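Local coordinates for glycosyl hydrolases family 31 family protein (Aspergillus niger, PDB 6DRU) that catalyses the hydrolytic release of alpha-xylose from the non-reducing terminal glucose of xyloglucan oligosaccharides, as a family 31 glycosidase, at residues 209-214 / 431-436; 8-13 / 19-24; 44-49 / 472-477. All coordinates share one frame; numbering follows the deposited sequence.

Interaction 1: residues 209-214 / 431-436; sequences TAASTT and TQLSVG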
loop_
_atom_site.group_PDB
_atom_site.type_symbol
_atom_site.label_atom_id
_atom_site.label_comp_id
_atom_site.label_asym_id
_atom_site.label_seq_id
_atom_site.Cartn_x
_atom_site.Cartn_y
_atom_site.Cartn_z
ATOM N N THR A 209 -0.943 -5.458 18.625
ATOM C CA THR A 209 -1.145 -4.888 17.300
ATOM C C THR A 209 -1.745 -5.930 16.366
ATOM O O THR A 209 -1.589 -7.138 16.569
ATOM C CB THR A 209 0.164 -4.356 16.686
ATOM O OG1 THR A 209 1.028 -5.452 16.365
ATOM C CG2 THR A 209 0.875 -3.419 17.652
ATOM N N ALA A 210 -2.438 -5.443 15.339
ATOM C CA ALA A 210 -3.013 -6.284 14.297
ATOM C C ALA A 210 -2.636 -5.692 12.948
ATOM O O ALA A 210 -2.916 -4.518 12.686
ATOM C CB ALA A 210 -4.534 -6.382 14.440
ATOM N N ALA A 211 -2.000 -6.503 12.096
ATOM C CA ALA A 211 -1.501 -5.997 10.819
ATOM C C ALA A 211 -2.637 -5.537 9.914
ATOM O O ALA A 211 -2.548 -4.476 9.284
ATOM C CB ALA A 211 -0.665 -7.071 10.124
ATOM N N SER A 212 -3.709 -6.319 9.833
ATOM C CA SER A 212 -4.853 -5.969 9.005
ATOM C C SER A 212 -6.087 -6.622 9.602
ATOM O O SER A 212 -6.093 -7.833 9.845
ATOM C CB SER A 212 -4.652 -6.419 7.553
ATOM O OG SER A 212 -5.812 -6.176 6.775
ATOM N N THR A 213 -7.121 -5.823 9.841
ATOM C CA THR A 213 -8.342 -6.331 10.448
ATOM C C THR A 213 -9.475 -5.359 10.160
ATOM O O THR A 213 -9.258 -4.234 9.703
ATOM C CB THR A 213 -8.175 -6.536 11.957
ATOM O OG1 THR A 213 -9.360 -7.135 12.495
ATOM C CG2 THR A 213 -7.928 -5.204 12.650
ATOM N N THR A 214 -10.696 -5.816 10.431
ATOM C CA THR A 214 -11.880 -4.976 10.361
ATOM C C THR A 214 -12.536 -4.783 11.718
ATOM O O THR A 214 -13.575 -4.118 11.799
ATOM C CB THR A 214 -12.902 -5.562 9.377
ATOM O OG1 THR A 214 -13.442 -6.779 9.911
ATOM C CG2 THR A 214 -12.245 -5.847 8.032
ATOM N N THR A 431 -5.886 -12.823 4.271
ATOM C CA THR A 431 -4.483 -12.947 3.916
ATOM C C THR A 431 -3.690 -13.442 5.118
ATOM O O THR A 431 -4.207 -13.564 6.230
ATOM C CB THR A 431 -3.919 -11.614 3.416
ATOM O OG1 THR A 431 -3.954 -10.648 4.475
ATOM C CG2 THR A 431 -4.731 -11.105 2.235
ATOM N N GLN A 432 -2.414 -13.748 4.873
ATOM C CA GLN A 432 -1.541 -14.175 5.962
ATOM C C GLN A 432 -1.450 -13.108 7.048
ATOM O O GLN A 432 -1.397 -13.430 8.240
ATOM C CB GLN A 432 -0.153 -14.511 5.417
ATOM C CG GLN A 432 0.845 -14.946 6.476
ATOM C CD GLN A 432 0.507 -16.294 7.078
ATOM O OE1 GLN A 432 -0.184 -17.105 6.464
ATOM N NE2 GLN A 432 0.994 -16.541 8.287
ATOM N N LEU A 433 -1.436 -11.832 6.657
ATOM C CA LEU A 433 -1.323 -10.762 7.644
ATOM C C LEU A 433 -2.618 -10.551 8.420
ATOM O O LEU A 433 -2.583 -10.066 9.556
ATOM C CB LEU A 433 -0.902 -9.459 6.964
ATOM C CG LEU A 433 0.540 -9.430 6.458
ATOM C CD1 LEU A 433 0.960 -8.017 6.086
ATOM C CD2 LEU A 433 1.474 -10.016 7.500
ATOM N N SER A 434 -3.764 -10.901 7.835
ATOM C CA SER A 434 -5.051 -10.621 8.461
ATOM C C SER A 434 -5.660 -11.813 9.187
ATOM O O SER A 434 -6.484 -11.610 10.084
ATOM C CB SER A 434 -6.051 -10.115 7.413
ATOM O OG SER A 434 -6.257 -11.079 6.394
ATOM N N VAL A 435 -5.281 -13.040 8.831
ATOM C CA VAL A 435 -5.954 -14.223 9.356
ATOM C C VAL A 435 -4.956 -15.370 9.496
ATOM O O VAL A 435 -5.336 -16.508 9.798
ATOM C CB VAL A 435 -7.148 -14.606 8.457
ATOM C CG1 VAL A 435 -6.694 -15.415 7.248
ATOM C CG2 VAL A 435 -8.216 -15.348 9.250
ATOM N N GLY A 436 -3.667 -15.069 9.304
ATOM C CA GLY A 436 -2.657 -16.116 9.231
ATOM C C GLY A 436 -2.575 -16.994 10.466
ATOM O O GLY A 436 -2.305 -18.193 10.360
#

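Interaction 2: residues 8-13 / 19-24; sequences TGLRIQ and ILIQPF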
loop_
_atom_site.group_PDB
_atom_site.type_symbol
_atom_site.label_atom_id
_atom_site.label_comp_id
_atom_site.label_asym_id
_atom_site.label_seq_id
_atom_site.Cartn_x
_atom_site.Cartn_y
_atom_site.Cartn_z
ATOM N N THR A 8 -26.718 -5.522 29.882
ATOM C CA THR A 8 -26.248 -6.471 28.880
ATOM C C THR A 8 -25.048 -5.956 28.098
ATOM O O THR A 8 -24.440 -6.729 27.350
ATOM C CB THR A 8 -27.377 -6.819 27.910
ATOM O OG1 THR A 8 -27.737 -5.654 27.156
ATOM C CG2 THR A 8 -28.592 -7.311 28.673
ATOM N N GLY A 9 -24.698 -4.690 28.252
ATOM C CA GLY A 9 -23.568 -4.123 27.548
ATOM C C GLY A 9 -23.708 -2.629 27.398
ATOM O O GLY A 9 -24.786 -2.051 27.553
ATOM N N LEU A 10 -22.584 -1.990 27.086
ATOM C CA LEU A 10 -22.528 -0.551 26.880
ATOM C C LEU A 10 -21.901 -0.284 25.522
ATOM O O LEU A 10 -20.838 -0.827 25.208
ATOM C CB LEU A 10 -21.730 0.136 27.994
ATOM C CG LEU A 10 -21.393 1.617 27.825
ATOM C CD1 LEU A 10 -22.623 2.472 28.059
ATOM C CD2 LEU A 10 -20.278 2.014 28.781
ATOM N N ARG A 11 -22.560 0.544 24.718
ATOM C CA ARG A 11 -22.082 0.895 23.388
ATOM C C ARG A 11 -21.749 2.378 23.373
ATOM O O ARG A 11 -22.639 3.220 23.540
ATOM C CB ARG A 11 -23.123 0.561 22.319
ATOM C CG ARG A 11 -22.823 1.195 20.972
ATOM C CD ARG A 11 -23.958 1.009 19.983
ATOM N NE ARG A 11 -23.583 1.473 18.651
ATOM C CZ ARG A 11 -23.445 0.682 17.591
ATOM N NH1 ARG A 11 -23.665 -0.623 17.699
ATOM N NH2 ARG A 11 -23.096 1.196 16.419
ATOM N N ILE A 12 -20.474 2.692 23.168
ATOM C CA ILE A 12 -19.977 4.062 23.206
ATOM C C ILE A 12 -19.728 4.529 21.781
ATOM O O ILE A 12 -19.097 3.820 20.987
ATOM C CB ILE A 12 -18.693 4.167 24.048
ATOM C CG1 ILE A 12 -18.941 3.666 25.470
ATOM C CG2 ILE A 12 -18.184 5.599 24.068
ATOM C CD1 ILE A 12 -17.692 3.599 26.314
ATOM N N GLN A 13 -20.227 5.718 21.453
ATOM C CA GLN A 13 -19.963 6.355 20.166
ATOM C C GLN A 13 -18.947 7.466 20.407
ATOM O O GLN A 13 -19.307 8.577 20.805
ATOM C CB GLN A 13 -21.251 6.888 19.548
ATOM C CG GLN A 13 -21.104 7.330 18.101
ATOM C CD GLN A 13 -20.684 6.195 17.189
ATOM O OE1 GLN A 13 -21.281 5.117 17.205
ATOM N NE2 GLN A 13 -19.649 6.428 16.391
ATOM N N ILE A 19 -17.293 1.495 20.462
ATOM C CA ILE A 19 -16.758 0.545 21.432
ATOM C C ILE A 19 -17.931 -0.139 22.118
ATOM O O ILE A 19 -18.781 0.527 22.722
ATOM C CB ILE A 19 -15.842 1.217 22.468
ATOM C CG1 ILE A 19 -14.703 1.981 21.786
ATOM C CG2 ILE A 19 -15.284 0.178 23.426
ATOM C CD1 ILE A 19 -14.969 3.461 21.622
ATOM N N LEU A 20 -17.977 -1.468 22.028
ATOM C CA LEU A 20 -19.041 -2.270 22.622
ATOM C C LEU A 20 -18.438 -3.134 23.724
ATOM O O LEU A 20 -17.708 -4.090 23.442
ATOM C CB LEU A 20 -19.730 -3.128 21.563
ATOM C CG LEU A 20 -20.780 -4.120 22.066
ATOM C CD1 LEU A 20 -21.941 -3.384 22.712
ATOM C CD2 LEU A 20 -21.269 -5.009 20.932
ATOM N N ILE A 21 -18.741 -2.794 24.975
ATOM C CA ILE A 21 -18.257 -3.526 26.139
ATOM C C ILE A 21 -19.426 -4.315 26.714
ATOM O O ILE A 21 -20.472 -3.739 27.038
ATOM C CB ILE A 21 -17.662 -2.584 27.194
ATOM C CG1 ILE A 21 -16.706 -1.585 26.542
ATOM C CG2 ILE A 21 -16.941 -3.381 28.271
ATOM C CD1 ILE A 21 -17.010 -0.145 26.893
ATOM N N GLN A 22 -19.252 -5.629 26.841
ATOM C CA GLN A 22 -20.298 -6.493 27.363
ATOM C C GLN A 22 -19.753 -7.370 28.480
ATOM O O GLN A 22 -18.601 -7.817 28.416
ATOM C CB GLN A 22 -20.878 -7.391 26.261
ATOM C CG GLN A 22 -21.241 -6.666 24.982
ATOM C CD GLN A 22 -21.537 -7.621 23.845
ATOM O OE1 GLN A 22 -20.645 -8.309 23.348
ATOM N NE2 GLN A 22 -22.797 -7.673 23.430
ATOM N N PRO A 23 -20.549 -7.634 29.514
ATOM C CA PRO A 23 -20.174 -8.679 30.470
ATOM C C PRO A 23 -20.140 -10.026 29.767
ATOM O O PRO A 23 -21.011 -10.345 28.957
ATOM C CB PRO A 23 -21.283 -8.613 31.527
ATOM C CG PRO A 23 -22.440 -7.980 30.821
ATOM C CD PRO A 23 -21.839 -7.009 29.850
ATOM N N PHE A 24 -19.111 -10.814 30.072
ATOM C CA PHE A 24 -18.858 -12.054 29.343
ATOM C C PHE A 24 -18.326 -13.095 30.317
ATOM O O PHE A 24 -17.188 -12.989 30.783
ATOM C CB PHE A 24 -17.875 -11.818 28.198
ATOM C CG PHE A 24 -18.140 -12.663 26.993
ATOM C CD1 PHE A 24 -19.138 -12.319 26.099
ATOM C CD2 PHE A 24 -17.392 -13.801 26.750
ATOM C CE1 PHE A 24 -19.388 -13.097 24.987
ATOM C CE2 PHE A 24 -17.634 -14.583 25.640
ATOM C CZ PHE A 24 -18.636 -14.231 24.756
#

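Interaction 3: residues 44-49 / 472-477; sequences ISFIYD and GYIGSQ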
loop_
_atom_site.group_PDB
_atom_site.type_symbol
_atom_site.label_atom_id
_atom_site.label_comp_id
_atom_site.label_asym_id
_atom_site.label_seq_id
_atom_site.Cartn_x
_atom_site.Cartn_y
_atom_site.Cartn_z
ATOM N N ILE A 44 -13.319 -13.941 12.288
ATOM C CA ILE A 44 -12.931 -15.195 12.925
ATOM C C ILE A 44 -12.726 -14.948 14.413
ATOM O O ILE A 44 -11.973 -14.050 14.808
ATOM C CB ILE A 44 -11.665 -15.783 12.277
ATOM C CG1 ILE A 44 -11.965 -16.329 10.875
ATOM C CG2 ILE A 44 -11.063 -16.865 13.162
ATOM C CD1 ILE A 44 -11.987 -15.294 9.781
ATOM N N SER A 45 -13.399 -15.747 15.238
ATOM C CA SER A 45 -13.353 -15.621 16.687
ATOM C C SER A 45 -12.968 -16.962 17.287
ATOM O O SER A 45 -13.346 -18.017 16.770
ATOM C CB SER A 45 -14.700 -15.161 17.261
ATOM O OG SER A 45 -14.654 -15.089 18.676
ATOM N N PHE A 46 -12.199 -16.915 18.371
ATOM C CA PHE A 46 -11.715 -18.114 19.037
ATOM C C PHE A 46 -12.345 -18.311 20.408
ATOM O O PHE A 46 -11.949 -19.229 21.133
ATOM C CB PHE A 46 -10.190 -18.069 19.148
ATOM C CG PHE A 46 -9.491 -18.021 17.818
ATOM C CD1 PHE A 46 -9.250 -19.185 17.104
ATOM C CD2 PHE A 46 -9.086 -16.811 17.276
ATOM C CE1 PHE A 46 -8.612 -19.144 15.875
ATOM C CE2 PHE A 46 -8.447 -16.762 16.047
ATOM C CZ PHE A 46 -8.210 -17.930 15.346
ATOM N N ILE A 47 -13.315 -17.479 20.778
ATOM C CA ILE A 47 -13.986 -17.586 22.067
ATOM C C ILE A 47 -15.419 -18.050 21.848
ATOM O O ILE A 47 -16.010 -17.837 20.783
ATOM C CB ILE A 47 -13.952 -16.255 22.850
ATOM C CG1 ILE A 47 -14.767 -15.186 22.124
ATOM C CG2 ILE A 47 -12.518 -15.795 23.056
ATOM C CD1 ILE A 47 -15.023 -13.951 22.957
ATOM N N TYR A 48 -15.975 -18.695 22.871
ATOM C CA TYR A 48 -17.328 -19.229 22.819
ATOM C C TYR A 48 -18.332 -18.169 23.255
ATOM O O TYR A 48 -18.101 -17.440 24.223
ATOM C CB TYR A 48 -17.455 -20.464 23.715
ATOM C CG TYR A 48 -16.766 -21.699 23.175
ATOM C CD1 TYR A 48 -15.399 -21.881 23.330
ATOM C CD2 TYR A 48 -17.487 -22.686 22.518
ATOM C CE1 TYR A 48 -14.767 -23.008 22.838
ATOM C CE2 TYR A 48 -16.865 -23.818 22.024
ATOM C CZ TYR A 48 -15.506 -23.974 22.186
ATOM O OH TYR A 48 -14.882 -25.099 21.695
ATOM N N ASP A 49 -19.450 -18.096 22.540
ATOM C CA ASP A 49 -20.549 -17.198 22.893
ATOM C C ASP A 49 -21.848 -17.991 22.880
ATOM O O ASP A 49 -22.321 -18.378 21.791
ATOM C CB ASP A 49 -20.629 -16.008 21.940
ATOM C CG ASP A 49 -21.622 -14.960 22.405
ATOM O OD1 ASP A 49 -22.092 -15.055 23.559
ATOM O OD2 ASP A 49 -21.929 -14.038 21.617
ATOM N N GLY A 472 -0.543 -24.117 16.697
ATOM C CA GLY A 472 -1.925 -23.954 17.099
ATOM C C GLY A 472 -2.198 -22.501 17.395
ATOM O O GLY A 472 -1.454 -21.621 16.958
ATOM N N TYR A 473 -3.262 -22.247 18.150
ATOM C CA TYR A 473 -3.595 -20.870 18.490
ATOM C C TYR A 473 -4.557 -20.871 19.677
ATOM O O TYR A 473 -4.584 -21.823 20.465
ATOM C CB TYR A 473 -4.165 -20.137 17.264
ATOM C CG TYR A 473 -4.014 -18.637 17.339
ATOM C CD1 TYR A 473 -2.777 -18.059 17.592
ATOM C CD2 TYR A 473 -5.106 -17.798 17.161
ATOM C CE1 TYR A 473 -2.630 -16.688 17.667
ATOM C CE2 TYR A 473 -4.968 -16.423 17.232
ATOM C CZ TYR A 473 -3.727 -15.874 17.485
ATOM O OH TYR A 473 -3.579 -14.508 17.556
ATOM N N ILE A 474 -5.334 -19.792 19.802
ATOM C CA ILE A 474 -6.248 -19.635 20.924
ATOM C C ILE A 474 -7.263 -20.767 20.928
ATOM O O ILE A 474 -7.926 -21.035 19.918
ATOM C CB ILE A 474 -6.937 -18.264 20.851
ATOM C CG1 ILE A 474 -5.895 -17.144 20.837
ATOM C CG2 ILE A 474 -7.892 -18.082 22.010
ATOM C CD1 ILE A 474 -6.470 -15.777 20.539
ATOM N N GLY A 475 -7.386 -21.441 22.069
ATOM C CA GLY A 475 -8.371 -22.493 22.209
ATOM C C GLY A 475 -8.039 -23.786 21.503
ATOM O O GLY A 475 -8.932 -24.606 21.286
ATOM N N SER A 476 -6.771 -23.998 21.138
ATOM C CA SER A 476 -6.387 -25.238 20.474
ATOM C C SER A 476 -6.606 -26.460 21.355
ATOM O O SER A 476 -6.643 -27.583 20.837
ATOM C CB SER A 476 -4.922 -25.173 20.034
ATOM O OG SER A 476 -4.768 -24.413 18.848
ATOM N N GLN A 477 -6.757 -26.273 22.669
ATOM C CA GLN A 477 -6.963 -27.403 23.565
ATOM C C GLN A 477 -8.304 -28.088 23.347
ATOM O O GLN A 477 -8.522 -29.171 23.899
ATOM C CB GLN A 477 -6.843 -26.956 25.024
ATOM C CG GLN A 477 -7.966 -26.055 25.511
ATOM C CD GLN A 477 -7.712 -24.591 25.220
ATOM O OE1 GLN A 477 -6.720 -24.233 24.586
ATOM N NE2 GLN A 477 -8.608 -23.732 25.692
#

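Interaction 1: residues 209-214 / 431-436
Ser212 and Ser434 make the closed-in side of this contact. The chain turns a corner at 211 and 212, at the end of strand 205-213, and there the carbonyl of Ser212 faces the short helix 432-435. Ser212 O lies 3.3 Å from Ser434 CA, a CA-H...O contact with an angle of 132° at the hydrogen, and Ser434 CB is equally near that oxygen. The two serine methylenes pack alongside, with Ser212 CB 4.0 Å from Ser434 CB. Ser212 is buried here, and Gly132 of a second subunit packs against it.

Ala211 and Leu433 form the partly exposed side. Ala211 CB comes within 4.0 Å of Leu433 CB and within 3.6 Å of Leu433 O. Leu433 turns CG away from that carbonyl, with CG anti to the carbonyl carbon (chi1 -71°), and CB makes its closest approach to Ala211. Leu433 also meets Glu196, Pro131 of the second subunit and Tyr127 of a third.

Ser434 does not spend its hydroxyl on the strand. OG sits between the backbone N and the carbonyl carbon (chi1 60°), which folds it back to the start of the helix. Ser434 OG accepts from Thr431 N at 2.8 Å. In return Ser434 N gives a weak bond of 3.4 Å to Thr431 OG1. Thr431 is thus the N-cap, and the pair is a capping box. Thr431 OG1 is also hydrogen-bonded to Pro131 O of the second subunit.

The helix start is therefore capped by its own residues. The strand corner adds van der Waals packing and a CA-H...O contact to it, without a conventional hydrogen bond between the two segments. The chemistry implies a small, uncharged join between the N-terminal beta region and the barrel part of the chain, made by van der Waals packing at a subunit interface.

Interaction 2: residues 8-13 / 19-24
Leu10 N gives its hydrogen to Ile21 O at 2.7 Å, the shortest of the four backbone bonds between the two segments. Ile21 N returns a bond to Leu10 O at 2.9 Å. Two residues on, Ile12 N reaches Ile19 O at 2.8 Å and almost straight, with 174° at the hydrogen. Ile19 N completes that second pair through Ile12 O. Leu10 with Ile21 and Ile12 with Ile19 are thus hydrogen-bonded pairs, and Arg11 with Leu20 between them is a non-hydrogen-bonded pair. The short strands run antiparallel, at 164° to each other.

Leu10, Ile12, Ile19 and Ile21 share one face. There the side chains of Ile12 and Ile21 cross obliquely, with CD1 of Ile12 3.8 Å from CD1 of Ile21. Leu10 CD2 stands 4.3 Å from the same Ile21 CD1. Thr85 and Leu83 of strand 81-85 pack against this face. Arg11 and Leu20 point to the other side. Leu20 holds CG anti to its backbone N (chi1 174°), and this leans Leu20 CD1 toward the neighbouring strand, 3.7 Å from Leu10 O and close to Arg11 CB.

The pairing changes at the Gly9 end. Pro23 has no N-H to offer, and Pro23 CD instead rests 3.6 Å from Thr8 O. Gly9 CA lies close to Ile21 O. The amide of Gln22 is used outside the hairpin: NE2 bonds to Ser63 O and Gly61 O, and OE1 to Arg32.

Strand 66-68 lies beside 10-14 and strand 28-35 beside 17-23, so the hairpin sits within a larger sheet. The chemistry implies that the backbone bonds fix the register of the two strands, while the leucine and three isoleucines give the sheet an apolar face on which another sheet packs.

Interaction 3: residues 44-49 / 472-477
A type II beta turn from Tyr473 to Ser476, in the loop between barrel strands 467-469 and 481-484, brings Tyr473 and Ile474 against Phe46. Phe46 comes from a loop that follows strand 28-35 of the N-terminal beta region.

The rings of Tyr473 and Phe46 form a T-shaped pair. The centroids are 5.1 Å apart and the planes stand at 73°. Tyr473 supplies the edge: Tyr473 CD2 lies over a face of Phe46, offset toward the rim, 3.6 Å from Phe46 CZ. Phe46 has CG anti to the carbonyl carbon (chi1 -61°), and its CB points toward the turn. Phe46 CB therefore also meets Ile474 CG2, at 3.7 Å. Ile474 O comes to 3.6 Å from Phe46 CD1, obliquely to the ring. Ile474 CG1 lies over one face of the Tyr473 ring, toward its rim. Trp441 of helix 439-455 makes a further edge-to-face pair with Phe46.

Polar bonds within the turn hold its shape. Ser476 OG accepts from Tyr473 N at 2.7 Å, with 172° at the hydrogen, and Ser476 N closes the turn on Tyr473 O at 3.2 Å. Gly475 has the positive phi expected at the third position of a type II turn. The hydroxyl of Tyr473 bonds to Met193 O, so this buried ring is fixed at its polar end too. In the 44-49 loop, Phe46 N is hydrogen-bonded to Asn192 OD1.

All three touching residues are buried. The contact is a type II turn of the family 31 TIM barrel set against an aromatic residue of the N-terminal beta region, with a T-shaped pair at the seam.

From the N terminus, interaction 2 closes first, as the hairpin of strands 10-14 and 17-23 in the N-terminal sheet. Interaction 3 opens at 44-49 and closes only at 472-477, a loop that spans the rest of the beta region and much of the barrel. Interaction 1, from 209 to 436, is nested inside that loop. Interaction 2 stands in series with both. Interaction 3 touches both of the others: Phe24 packs on Ile47, Tyr48 and Asp49, and Val435 CG2 lies 3.8 Å from Ile44 CD1. Interactions 1 and 2 do not touch. Interactions 1 and 3 both join the beta region to the barrel, while interaction 2 stays within the beta region.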